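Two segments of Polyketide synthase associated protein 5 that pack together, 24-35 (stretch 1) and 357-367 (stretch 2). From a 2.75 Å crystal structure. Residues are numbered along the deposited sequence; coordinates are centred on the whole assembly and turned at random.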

# COMPACT_ATOMS: atom_id res chain seq x y z
N THR A 24 7.53 -0.34 -4.53
CA THR A 24 6.58 0.67 -4.13
C THR A 24 7.36 1.97 -4.02
O THR A 24 8.49 1.97 -3.55
N SER A 25 6.77 3.06 -4.47
CA SER A 25 7.43 4.35 -4.37
C SER A 25 6.54 5.30 -3.58
O SER A 25 5.31 5.17 -3.55
N MET A 26 7.20 6.26 -2.95
CA MET A 26 6.53 7.25 -2.15
C MET A 26 7.25 8.56 -2.44
O MET A 26 8.44 8.72 -2.14
N THR A 27 6.52 9.49 -3.03
CA THR A 27 7.08 10.77 -3.39
C THR A 27 6.47 11.93 -2.63
O THR A 27 5.25 12.13 -2.60
N ILE A 28 7.34 12.70 -2.00
CA ILE A 28 6.94 13.86 -1.24
C ILE A 28 7.40 15.11 -1.99
O ILE A 28 8.60 15.33 -2.17
N GLN A 29 6.44 15.92 -2.43
CA GLN A 29 6.76 17.15 -3.12
C GLN A 29 7.14 18.17 -2.05
O GLN A 29 6.36 18.44 -1.15
N LEU A 30 8.34 18.73 -2.12
CA LEU A 30 8.74 19.69 -1.10
C LEU A 30 8.87 21.14 -1.58
O LEU A 30 8.82 21.43 -2.78
N ARG A 31 9.02 22.03 -0.61
CA ARG A 31 9.19 23.46 -0.84
C ARG A 31 10.09 24.02 0.24
O ARG A 31 9.72 24.06 1.41
N GLY A 32 11.28 24.45 -0.16
CA GLY A 32 12.23 24.99 0.80
C GLY A 32 13.63 24.48 0.51
O GLY A 32 13.90 23.96 -0.57
N VAL A 33 14.51 24.61 1.49
CA VAL A 33 15.90 24.18 1.34
C VAL A 33 16.20 22.78 1.88
O VAL A 33 16.13 22.54 3.09
N ILE A 34 16.54 21.87 0.98
CA ILE A 34 16.87 20.49 1.31
C ILE A 34 18.36 20.37 1.62
O ILE A 34 19.18 20.40 0.71
N ASP A 35 18.71 20.25 2.90
CA ASP A 35 20.11 20.12 3.31
C ASP A 35 20.60 18.71 2.98
O ASP A 35 20.80 17.89 3.87
N PRO A 357 12.27 23.59 10.28
CA PRO A 357 11.81 24.92 9.89
C PRO A 357 12.35 25.37 8.53
O PRO A 357 13.55 25.36 8.28
N GLY A 358 11.43 25.75 7.65
CA GLY A 358 11.82 26.19 6.32
C GLY A 358 11.42 25.19 5.24
O GLY A 358 11.33 25.53 4.06
N LEU A 359 11.19 23.95 5.64
CA LEU A 359 10.79 22.94 4.68
C LEU A 359 9.35 22.57 4.97
O LEU A 359 8.92 22.60 6.11
N GLU A 360 8.61 22.23 3.93
CA GLU A 360 7.21 21.88 4.09
C GLU A 360 6.78 20.95 2.97
O GLU A 360 7.20 21.11 1.82
N ILE A 361 5.95 19.99 3.31
CA ILE A 361 5.45 19.03 2.35
C ILE A 361 4.25 19.61 1.60
O ILE A 361 3.32 20.09 2.23
N GLU A 362 4.27 19.57 0.27
CA GLU A 362 3.15 20.10 -0.50
C GLU A 362 2.26 19.01 -1.06
O GLU A 362 1.09 19.23 -1.33
N ASP A 363 2.83 17.83 -1.25
CA ASP A 363 2.04 16.73 -1.78
C ASP A 363 2.72 15.39 -1.54
O ASP A 363 3.94 15.32 -1.40
N ILE A 364 1.92 14.33 -1.48
CA ILE A 364 2.45 12.99 -1.25
C ILE A 364 1.74 11.99 -2.17
O ILE A 364 0.58 11.64 -1.93
N LYS A 365 2.43 11.55 -3.21
CA LYS A 365 1.85 10.60 -4.16
C LYS A 365 2.50 9.23 -4.05
O LYS A 365 3.71 9.12 -3.87
N GLY A 366 1.69 8.19 -4.16
CA GLY A 366 2.22 6.84 -4.07
C GLY A 366 2.00 6.15 -5.39
O GLY A 366 0.99 6.35 -6.06
N GLN A 367 2.96 5.32 -5.77
CA GLN A 367 2.83 4.61 -7.03
C GLN A 367 3.62 3.32 -6.99
O GLN A 367 4.57 3.20 -6.22

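Gly-358 opens the contact with backbone alone: its O lies 3.4 Å from Gly-32 CA, a CA-H...O contact. A CB on Gly-32 would clash with that same oxygen, so the close approach depends on glycine there. Leu-359 starts sideways, yet its end comes nearer; with chi1 at -134°, between wells, and chi2 t, CD2 reaches 3.5 Å from Leu-30 CB and 4.3 Å from Ile-34 CD1.

The strand that follows runs antiparallel to stretch 1, the N-to-C directions of the two strands differing by 165°. Ile-361 (m, t) pairs with Leu-30 and lies on the face shared with Met-26, Ile-28 and Ile-364. Its CG2 is 3.5 Å from Ile-28 CG2 and its CG1 3.9 Å from Leu-30 CD2, so it bridges two residues of stretch 1.

Glu-362 sits in the beta bulge where the register shifts by one. Its N donates to Gln-29 O at 2.8 Å and 175°, while its side chain (m, m) brings OE1 to 2.6 Å from Arg-31 NH2. This salt bridge is one of charge only: the oxygen lies well out of the guanidinium plane, and its modelled place is less sure.

Asp-363 (t) faces the side of Gln-29, CB to CB 3.9 Å. Its OD2 instead takes Lys-365 NZ at 2.6 Å, a salt bridge within stretch 2. Ile-364 (m, t) returns to the apolar face, its CG1 3.9 Å from Ile-28 CG1 and its CG2 3.1 Å from Met-26 CE. Met-26 has chi1 t, chi2 p and chi3 at -108°, between wells, and its end comes nearer than its CB; the 3.1 Å approach is short for two carbons and should not be read closely.

Lys-365 (m, t, t, p) points to the face of Thr-27, with its N bonded to Thr-27 O at 2.9 Å. Gly-366 offers no side chain opposite Met-26. At Gln-367 (t, t), O accepts from both Ser-25 N and Ser-25 OG, each at 2.8 Å; chi1 p turns that hydroxyl toward the neighbouring strand.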

# COMPACT_ATOMS: atom_id res chain seq x y z
CB THR A 24 5.97 0.33 -2.76
OG1 THR A 24 5.40 -0.99 -2.80
CG2 THR A 24 4.89 1.34 -2.38
CB SER A 25 7.72 4.93 -5.77
OG SER A 25 6.52 5.17 -6.50
CB MET A 26 6.65 6.90 -0.67
CG MET A 26 5.64 7.62 0.20
SD MET A 26 3.97 7.13 -0.31
CE MET A 26 3.43 8.59 -1.08
CB THR A 27 6.90 11.00 -4.89
OG1 THR A 27 7.38 9.84 -5.59
CG2 THR A 27 7.70 12.22 -5.34
CB ILE A 28 7.60 13.87 0.15
CG1 ILE A 28 7.22 12.63 0.94
CG2 ILE A 28 7.18 15.11 0.91
CD1 ILE A 28 8.16 11.44 0.72
CB GLN A 29 5.53 17.64 -3.89
CG GLN A 29 5.76 18.94 -4.62
CD GLN A 29 7.06 18.93 -5.40
OE1 GLN A 29 7.29 18.06 -6.25
NE2 GLN A 29 7.93 19.90 -5.12
CB LEU A 30 10.06 19.26 -0.46
CG LEU A 30 10.06 17.84 0.12
CD1 LEU A 30 11.45 17.48 0.62
CD2 LEU A 30 9.04 17.77 1.24
CB ARG A 31 7.85 24.20 -0.82
CG ARG A 31 8.03 25.72 -0.82
CD ARG A 31 6.80 26.43 -1.35
NE ARG A 31 5.72 26.48 -0.37
CZ ARG A 31 4.43 26.39 -0.69
NH1 ARG A 31 4.07 26.23 -1.96
NH2 ARG A 31 3.50 26.46 0.26
CB VAL A 33 16.85 25.20 2.00
CG1 VAL A 33 18.31 24.78 1.79
CG2 VAL A 33 16.60 26.58 1.40
CB ILE A 34 16.52 19.54 0.14
CG1 ILE A 34 15.02 19.33 0.06
CG2 ILE A 34 17.22 18.21 0.30
CD1 ILE A 34 14.27 20.55 -0.36
CB ASP A 35 20.23 20.42 4.81
CG ASP A 35 21.61 20.09 5.37
OD1 ASP A 35 21.89 20.47 6.53
OD2 ASP A 35 22.42 19.43 4.67
CB PRO A 357 12.28 25.81 11.04
CG PRO A 357 13.54 25.11 11.49
CD PRO A 357 13.14 23.66 11.48
CB LEU A 359 11.68 21.69 4.80
CG LEU A 359 12.22 21.08 3.51
CD1 LEU A 359 13.02 19.86 3.90
CD2 LEU A 359 11.10 20.71 2.54
CB GLU A 360 6.34 23.14 4.10
CG GLU A 360 6.23 23.82 5.46
CD GLU A 360 6.43 25.33 5.39
OE1 GLU A 360 7.60 25.77 5.36
OE2 GLU A 360 5.42 26.07 5.36
CB ILE A 361 4.99 17.76 3.06
CG1 ILE A 361 6.17 17.18 3.86
CG2 ILE A 361 4.39 16.79 2.06
CD1 ILE A 361 5.82 15.97 4.70
CB GLU A 362 3.66 20.99 -1.64
CG GLU A 362 4.25 22.30 -1.14
CD GLU A 362 3.26 23.09 -0.29
OE1 GLU A 362 3.72 23.88 0.57
OE2 GLU A 362 2.03 22.92 -0.49
CB ASP A 363 1.79 16.94 -3.28
CG ASP A 363 0.75 16.00 -3.83
OD1 ASP A 363 0.09 15.32 -3.00
OD2 ASP A 363 0.59 15.95 -5.08
CB ILE A 364 2.25 12.56 0.22
CG1 ILE A 364 3.32 13.22 1.10
CG2 ILE A 364 2.30 11.05 0.35
CD1 ILE A 364 3.22 12.88 2.58
CB LYS A 365 2.01 11.10 -5.61
CG LYS A 365 1.51 12.52 -5.87
CD LYS A 365 1.70 12.91 -7.34
CE LYS A 365 1.50 14.41 -7.56
NZ LYS A 365 2.49 15.22 -6.77
CB GLN A 367 3.33 5.49 -8.18
CG GLN A 367 3.24 4.85 -9.55
CD GLN A 367 3.67 5.80 -10.66
OE1 GLN A 367 3.46 5.52 -11.84
NE2 GLN A 367 4.28 6.93 -10.29